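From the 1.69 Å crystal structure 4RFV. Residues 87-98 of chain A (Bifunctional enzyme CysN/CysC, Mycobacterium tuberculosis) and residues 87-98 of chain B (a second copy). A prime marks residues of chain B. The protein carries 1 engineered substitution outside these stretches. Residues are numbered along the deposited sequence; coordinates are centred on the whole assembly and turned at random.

Chain A 87-98: HVATLLADCGHL
Chain B 87-98: HVATLLADCGHL

Two copies of one segment meet in a near-symmetric contact that buries 429 Å², both sides summed. In each, residues 87-94 end a helix that begins earlier in the chain (phi/psi near -65/-40). The helix axes approach to 11.5 Å and their N-to-C directions make an angle of 43° (signed crossing angle -43°). In the helices, Val88 and Leu92 lie nearest their own copies: CA-CA is 8.2 Å for Val88 to Val88′ and 7.5 Å for Leu92 to Leu92′, while past the helix ends Cys95 CA lies 8.3 Å from His97′ CA.

Helical i to i+4 bonds run from Leu91 N to His87 O (3.0 Å) through Cys95 N to Leu91 O (3.1 Å), a pattern repeated in chain B. Thr90 OG1 (chi1 p) donates to His87 O at 3.0 Å, as Thr90′ OG1 does to His87′ O. Each helix closes in a Schellman motif: Gly96 N bonds Ala93 O at 3.0 Å and His97 N bonds Leu92 O at 3.1 Å, with matching bonds in chain B. Gly96 (108/-2) and Gly96′ (100/7) have positive phi, where a CB would jam against the preceding carbonyl O. His97 and His97′ then extend (about -89/150), their CA-CB bonds directed toward the partner.

Apolar packing joins the helices. The CA-CB bonds of Leu91 and Leu91′ (chi1 t, chi2 p) point toward the other stretch, and the side chains meet valines in the t rotamer: Leu91 CD2 to Val88′ CG1 is 3.3 Å, Val88 CG1 to Leu91′ CD2 3.6 Å. The CA-CB bonds of Leu92 and Leu92′ (m, t) run sideways, but their ends come nearer, bringing Leu92 CD2 within 3.8 Å of Leu92′ CD2. Branched aliphatic chains suit this seam, where their closest contacts are to carbon and sulfur. Cysteines (chi1 m) extend it: Leu92 CD2 to Cys95′ SG is 3.9 Å and Cys95 SG to Leu92′ CD2 4.0 Å.

His97 and His97′ (both chi1 -60°; chi2 -84° and -73°) are buried and share the one hydrogen bond across the contact, NE2 of His97 to NE2 of His97′ at 2.8 Å and 160°; either could donate. The rings meet rim to rim, centroids 5.0 Å apart and planes at 86°; each ND1 is bonded elsewhere in the structure, so both ring nitrogens are used. Cys95 SG sits over the face of the His97′ ring, 4.5 Å from its centroid; Cys95′ SG approaches the His97 ring obliquely, 4.7 Å from its centroid. Compact, polarizable cysteine thus serves both leucine and imidazole.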

ATOM      1  N   HIS A  87       5.126  -6.275   3.131  1.00 11.50           N
ATOM      2  CA  HIS A  87       4.908  -4.921   3.682  1.00 11.72           C
ATOM      3  C   HIS A  87       3.785  -4.173   2.983  1.00 11.61           C
ATOM      4  O   HIS A  87       3.065  -3.426   3.624  1.00 12.26           O
ATOM      5  CB  HIS A  87       6.185  -4.074   3.665  1.00 12.35           C
ATOM      6  CG  HIS A  87       7.205  -4.520   4.646  1.00 11.89           C
ATOM      7  ND1 HIS A  87       7.084  -4.309   6.003  1.00 12.41           N
ATOM      8  CD2 HIS A  87       8.346  -5.225   4.475  1.00 13.35           C
ATOM      9  CE1 HIS A  87       8.117  -4.856   6.624  1.00 13.13           C
ATOM     10  NE2 HIS A  87       8.903  -5.411   5.721  1.00 13.12           N
ATOM     11  N   VAL A  88       3.582  -4.382   1.680  1.00 11.02           N
ATOM     12  CA  VAL A  88       2.461  -3.722   1.008  1.00 11.21           C
ATOM     13  C   VAL A  88       1.166  -4.323   1.515  1.00 11.10           C
ATOM     14  O   VAL A  88       0.206  -3.614   1.743  1.00 13.23           O
ATOM     15  CB  VAL A  88       2.542  -3.841  -0.506  1.00 11.13           C
ATOM     16  CG1 VAL A  88       1.389  -3.148  -1.174  1.00 11.74           C
ATOM     17  CG2 VAL A  88       3.831  -3.210  -1.023  1.00 12.36           C
ATOM     18  N   ALA A  89       1.166  -5.624   1.768  1.00 11.27           N
ATOM     19  CA  ALA A  89      -0.046  -6.280   2.338  1.00 11.15           C
ATOM     20  C   ALA A  89      -0.395  -5.721   3.707  1.00 11.98           C
ATOM     21  O   ALA A  89      -1.561  -5.443   4.019  1.00 11.66           O
ATOM     22  CB  ALA A  89       0.140  -7.796   2.392  1.00 11.54           C
ATOM     23  N   THR A  90       0.601  -5.595   4.589  1.00 11.92           N
ATOM     24  CA  THR A  90       0.306  -5.007   5.918  1.00 12.80           C
ATOM     25  C   THR A  90      -0.151  -3.561   5.803  1.00 13.40           C
ATOM     26  O   THR A  90      -1.000  -3.092   6.597  1.00 13.62           O
ATOM     27  CB  THR A  90       1.489  -5.099   6.911  1.00 13.26           C
ATOM     28  OG1 THR A  90       2.599  -4.366   6.427  1.00 13.87           O
ATOM     29  CG2 THR A  90       1.865  -6.580   7.159  1.00 12.94           C
ATOM     30  N   LEU A  91       0.394  -2.830   4.847  1.00 13.83           N
ATOM     31  CA  LEU A  91      -0.023  -1.447   4.675  1.00 14.87           C
ATOM     32  C   LEU A  91      -1.498  -1.378   4.226  1.00 15.09           C
ATOM     33  O   LEU A  91      -2.273  -0.572   4.779  1.00 14.58           O
ATOM     34  CB  LEU A  91       0.876  -0.743   3.671  1.00 18.58           C
ATOM     35  CG  LEU A  91       0.469   0.659   3.282  1.00 23.14           C
ATOM     36  CD1 LEU A  91       0.714   1.589   4.453  1.00 26.28           C
ATOM     37  CD2 LEU A  91       1.272   1.154   2.092  1.00 24.69           C
ATOM     38  N   LEU A  92      -1.877  -2.154   3.222  1.00 12.90           N
ATOM     39  CA  LEU A  92      -3.278  -2.219   2.786  1.00 12.95           C
ATOM     40  C   LEU A  92      -4.195  -2.736   3.910  1.00 13.32           C
ATOM     41  O   LEU A  92      -5.290  -2.220   4.071  1.00 14.68           O
ATOM     42  CB  LEU A  92      -3.412  -3.107   1.563  1.00 13.54           C
ATOM     43  CG  LEU A  92      -2.783  -2.569   0.303  1.00 14.69           C
ATOM     44  CD1 LEU A  92      -2.634  -3.634  -0.758  1.00 15.66           C
ATOM     45  CD2 LEU A  92      -3.669  -1.429  -0.210  1.00 15.93           C
ATOM     46  N   ALA A  93      -3.749  -3.717   4.687  1.00 12.93           N
ATOM     47  CA  ALA A  93      -4.561  -4.213   5.819  1.00 13.51           C
ATOM     48  C   ALA A  93      -4.719  -3.117   6.879  1.00 14.52           C
ATOM     49  O   ALA A  93      -5.812  -2.960   7.461  1.00 15.46           O
ATOM     50  CB  ALA A  93      -3.959  -5.478   6.421  1.00 13.05           C
ATOM     51  N   ASP A  94      -3.648  -2.340   7.117  1.00 14.69           N
ATOM     52  CA  ASP A  94      -3.716  -1.184   8.033  1.00 18.50           C
ATOM     53  C   ASP A  94      -4.751  -0.167   7.543  1.00 18.35           C
ATOM     54  O   ASP A  94      -5.378   0.555   8.356  1.00 19.86           O
ATOM     55  CB  ASP A  94      -2.297  -0.531   8.202  1.00 18.95           C
ATOM     56  CG  ASP A  94      -2.236   0.458   9.360  1.00 19.84           C
ATOM     57  OD1 ASP A  94      -2.678   0.121  10.471  1.00 25.47           O
ATOM     58  OD2 ASP A  94      -1.714   1.556   9.154  1.00 24.06           O
ATOM     59  N   CYS A  95      -4.923  -0.073   6.228  1.00 17.83           N
ATOM     60  CA  CYS A  95      -5.881   0.834   5.589  1.00 19.53           C
ATOM     61  C   CYS A  95      -7.313   0.264   5.555  1.00 20.03           C
ATOM     62  O   CYS A  95      -8.228   0.908   5.018  1.00 21.50           O
ATOM     63  CB  CYS A  95      -5.416   1.177   4.161  1.00 21.96           C
ATOM     64  SG  CYS A  95      -4.107   2.392   4.249  1.00 29.55           S
ATOM     65  N   GLY A  96      -7.504  -0.954   6.081  1.00 18.30           N
ATOM     66  CA  GLY A  96      -8.825  -1.563   6.189  1.00 17.98           C
ATOM     67  C   GLY A  96      -9.147  -2.712   5.264  1.00 18.05           C
ATOM     68  O   GLY A  96     -10.248  -3.286   5.365  1.00 19.82           O
ATOM     69  N   HIS A  97      -8.220  -3.089   4.373  1.00 16.06           N
ATOM     70  CA  HIS A  97      -8.519  -4.032   3.334  1.00 13.46           C
ATOM     71  C   HIS A  97      -8.313  -5.481   3.761  1.00 12.76           C
ATOM     72  O   HIS A  97      -7.456  -5.765   4.599  1.00 12.40           O
ATOM     73  CB  HIS A  97      -7.693  -3.766   2.088  1.00 14.75           C
ATOM     74  CG  HIS A  97      -7.940  -2.423   1.530  1.00 15.70           C
ATOM     75  ND1 HIS A  97      -8.997  -2.166   0.687  1.00 18.24           N
ATOM     76  CD2 HIS A  97      -7.336  -1.232   1.765  1.00 16.35           C
ATOM     77  CE1 HIS A  97      -9.018  -0.878   0.401  1.00 17.82           C
ATOM     78  NE2 HIS A  97      -8.030  -0.291   1.040  1.00 15.97           N
ATOM     79  N   LEU A  98      -9.091  -6.367   3.159  1.00 13.22           N
ATOM     80  CA  LEU A  98      -8.877  -7.798   3.246  1.00 13.85           C
ATOM     81  C   LEU A  98      -8.007  -8.175   2.038  1.00 12.26           C
ATOM     82  O   LEU A  98      -8.479  -8.192   0.879  1.00 11.81           O
ATOM     83  CB  LEU A  98     -10.213  -8.562   3.284  1.00 14.58           C
ATOM     84  CG  LEU A  98     -10.100 -10.023   3.766  1.00 18.24           C
ATOM     85  CD1 LEU A  98      -9.305 -10.837   2.797  1.00 20.26           C
ATOM     86  CD2 LEU A  98      -9.567 -10.212   5.156  1.00 21.30           C
TER
ATOM     87  N   HIS B  87       4.554   5.685  -5.869  1.00 14.04           N
ATOM     88  CA  HIS B  87       3.759   4.492  -6.253  1.00 14.73           C
ATOM     89  C   HIS B  87       2.894   3.921  -5.165  1.00 13.34           C
ATOM     90  O   HIS B  87       1.815   3.415  -5.461  1.00 14.16           O
ATOM     91  CB  HIS B  87       4.649   3.383  -6.808  1.00 15.65           C
ATOM     92  CG  HIS B  87       5.149   3.657  -8.176  1.00 15.60           C
ATOM     93  ND1 HIS B  87       4.354   3.548  -9.300  1.00 16.41           N
ATOM     94  CD2 HIS B  87       6.370   4.056  -8.617  1.00 15.98           C
ATOM     95  CE1 HIS B  87       5.071   3.827 -10.369  1.00 16.65           C
ATOM     96  NE2 HIS B  87       6.294   4.137  -9.988  1.00 15.66           N
ATOM     97  N   VAL B  88       3.352   3.985  -3.920  1.00 13.08           N
ATOM     98  CA  VAL B  88       2.531   3.565  -2.808  1.00 13.72           C
ATOM     99  C   VAL B  88       1.337   4.518  -2.702  1.00 13.61           C
ATOM    100  O   VAL B  88       0.197   4.072  -2.515  1.00 13.90           O
ATOM    101  CB  VAL B  88       3.326   3.489  -1.503  1.00 14.58           C
ATOM    102  CG1 VAL B  88       2.407   3.121  -0.349  1.00 14.36           C
ATOM    103  CG2 VAL B  88       4.457   2.446  -1.594  1.00 16.14           C
ATOM    104  N   ALA B  89       1.585   5.823  -2.862  1.00 13.74           N
ATOM    105  CA  ALA B  89       0.455   6.768  -2.823  1.00 13.65           C
ATOM    106  C   ALA B  89      -0.594   6.446  -3.898  1.00 13.53           C
ATOM    107  O   ALA B  89      -1.806   6.477  -3.622  1.00 14.18           O
ATOM    108  CB  ALA B  89       0.958   8.223  -2.950  1.00 13.67           C
ATOM    109  N   THR B  90      -0.159   6.166  -5.129  1.00 13.45           N
ATOM    110  CA  THR B  90      -1.080   5.917  -6.215  1.00 14.02           C
ATOM    111  C   THR B  90      -1.819   4.609  -5.941  1.00 14.48           C
ATOM    112  O   THR B  90      -2.997   4.472  -6.254  1.00 15.46           O
ATOM    113  CB  THR B  90      -0.459   5.903  -7.617  1.00 15.96           C
ATOM    114  OG1 THR B  90       0.560   4.904  -7.741  1.00 17.70           O
ATOM    115  CG2 THR B  90       0.133   7.239  -7.971  1.00 15.32           C
ATOM    116  N   LEU B  91      -1.134   3.629  -5.351  1.00 14.43           N
ATOM    117  CA  LEU B  91      -1.798   2.372  -5.051  1.00 15.13           C
ATOM    118  C   LEU B  91      -2.916   2.597  -4.049  1.00 14.73           C
ATOM    119  O   LEU B  91      -4.009   2.071  -4.205  1.00 14.65           O
ATOM    120  CB  LEU B  91      -0.781   1.342  -4.487  1.00 16.72           C
ATOM    121  CG  LEU B  91      -1.340   0.025  -3.939  1.00 20.78           C
ATOM    122  CD1 LEU B  91      -2.084  -0.662  -5.036  1.00 23.62           C
ATOM    123  CD2 LEU B  91      -0.198  -0.850  -3.487  1.00 24.04           C
ATOM    124  N   LEU B  92      -2.618   3.352  -3.003  1.00 14.64           N
ATOM    125  CA  LEU B  92      -3.619   3.617  -1.978  1.00 15.10           C
ATOM    126  C   LEU B  92      -4.772   4.467  -2.520  1.00 15.34           C
ATOM    127  O   LEU B  92      -5.938   4.238  -2.152  1.00 15.23           O
ATOM    128  CB  LEU B  92      -2.995   4.275  -0.767  1.00 16.62           C
ATOM    129  CG  LEU B  92      -2.040   3.409   0.089  1.00 17.85           C
ATOM    130  CD1 LEU B  92      -1.553   4.245   1.240  1.00 19.05           C
ATOM    131  CD2 LEU B  92      -2.697   2.112   0.563  1.00 19.20           C
ATOM    132  N   ALA B  93      -4.446   5.447  -3.347  1.00 15.39           N
ATOM    133  CA  ALA B  93      -5.503   6.268  -3.958  1.00 15.40           C
ATOM    134  C   ALA B  93      -6.358   5.421  -4.885  1.00 16.98           C
ATOM    135  O   ALA B  93      -7.597   5.526  -4.883  1.00 17.74           O
ATOM    136  CB  ALA B  93      -4.883   7.414  -4.738  1.00 15.64           C
ATOM    137  N   ASP B  94      -5.740   4.540  -5.632  1.00 16.59           N
ATOM    138  CA  ASP B  94      -6.511   3.627  -6.480  1.00 20.81           C
ATOM    139  C   ASP B  94      -7.461   2.745  -5.682  1.00 20.93           C
ATOM    140  O   ASP B  94      -8.501   2.381  -6.211  1.00 24.03           O
ATOM    141  CB  ASP B  94      -5.600   2.764  -7.355  1.00 24.99           C
ATOM    142  CG  ASP B  94      -6.334   2.200  -8.551  1.00 31.66           C
ATOM    143  OD1 ASP B  94      -6.726   2.994  -9.441  1.00 35.87           O
ATOM    144  OD2 ASP B  94      -6.541   0.977  -8.573  1.00 34.54           O
ATOM    145  N   CYS B  95      -7.090   2.398  -4.444  1.00 18.22           N
ATOM    146  CA  CYS B  95      -7.921   1.611  -3.491  1.00 21.68           C
ATOM    147  C   CYS B  95      -8.972   2.488  -2.780  1.00 21.17           C
ATOM    148  O   CYS B  95      -9.627   2.014  -1.841  1.00 24.39           O
ATOM    149  CB  CYS B  95      -6.990   0.917  -2.418  1.00 20.64           C
ATOM    150  SG  CYS B  95      -6.113  -0.447  -3.029  1.00 34.67           S
ATOM    151  N   GLY B  96      -9.078   3.784  -3.138  1.00 20.45           N
ATOM    152  CA  GLY B  96     -10.126   4.701  -2.628  1.00 20.90           C
ATOM    153  C   GLY B  96      -9.762   5.658  -1.494  1.00 20.19           C
ATOM    154  O   GLY B  96     -10.625   6.349  -0.941  1.00 20.91           O
ATOM    155  N   HIS B  97      -8.486   5.718  -1.116  1.00 16.16           N
ATOM    156  CA  HIS B  97      -8.070   6.554  -0.006  1.00 16.02           C
ATOM    157  C   HIS B  97      -7.695   7.952  -0.435  1.00 14.54           C
ATOM    158  O   HIS B  97      -7.214   8.166  -1.535  1.00 15.80           O
ATOM    159  CB  HIS B  97      -6.867   5.916   0.698  1.00 16.33           C
ATOM    160  CG  HIS B  97      -7.199   4.564   1.224  1.00 16.62           C
ATOM    161  ND1 HIS B  97      -7.995   4.388   2.330  1.00 19.52           N
ATOM    162  CD2 HIS B  97      -6.999   3.329   0.702  1.00 17.31           C
ATOM    163  CE1 HIS B  97      -8.205   3.098   2.515  1.00 19.76           C
ATOM    164  NE2 HIS B  97      -7.625   2.441   1.532  1.00 17.66           N
ATOM    165  N   LEU B  98      -7.902   8.869   0.477  1.00 14.57           N
ATOM    166  CA  LEU B  98      -7.343  10.188   0.372  1.00 15.11           C
ATOM    167  C   LEU B  98      -5.961  10.153   1.036  1.00 14.52           C
ATOM    168  O   LEU B  98      -5.850  10.071   2.279  1.00 14.12           O
ATOM    169  CB  LEU B  98      -8.276  11.202   1.037  1.00 16.61           C
ATOM    170  CG  LEU B  98      -7.973  12.654   0.768  1.00 18.69           C
ATOM    171  CD1 LEU B  98      -6.668  13.138   1.384  1.00 21.12           C
ATOM    172  CD2 LEU B  98      -8.012  12.967  -0.717  1.00 19.76           C
TER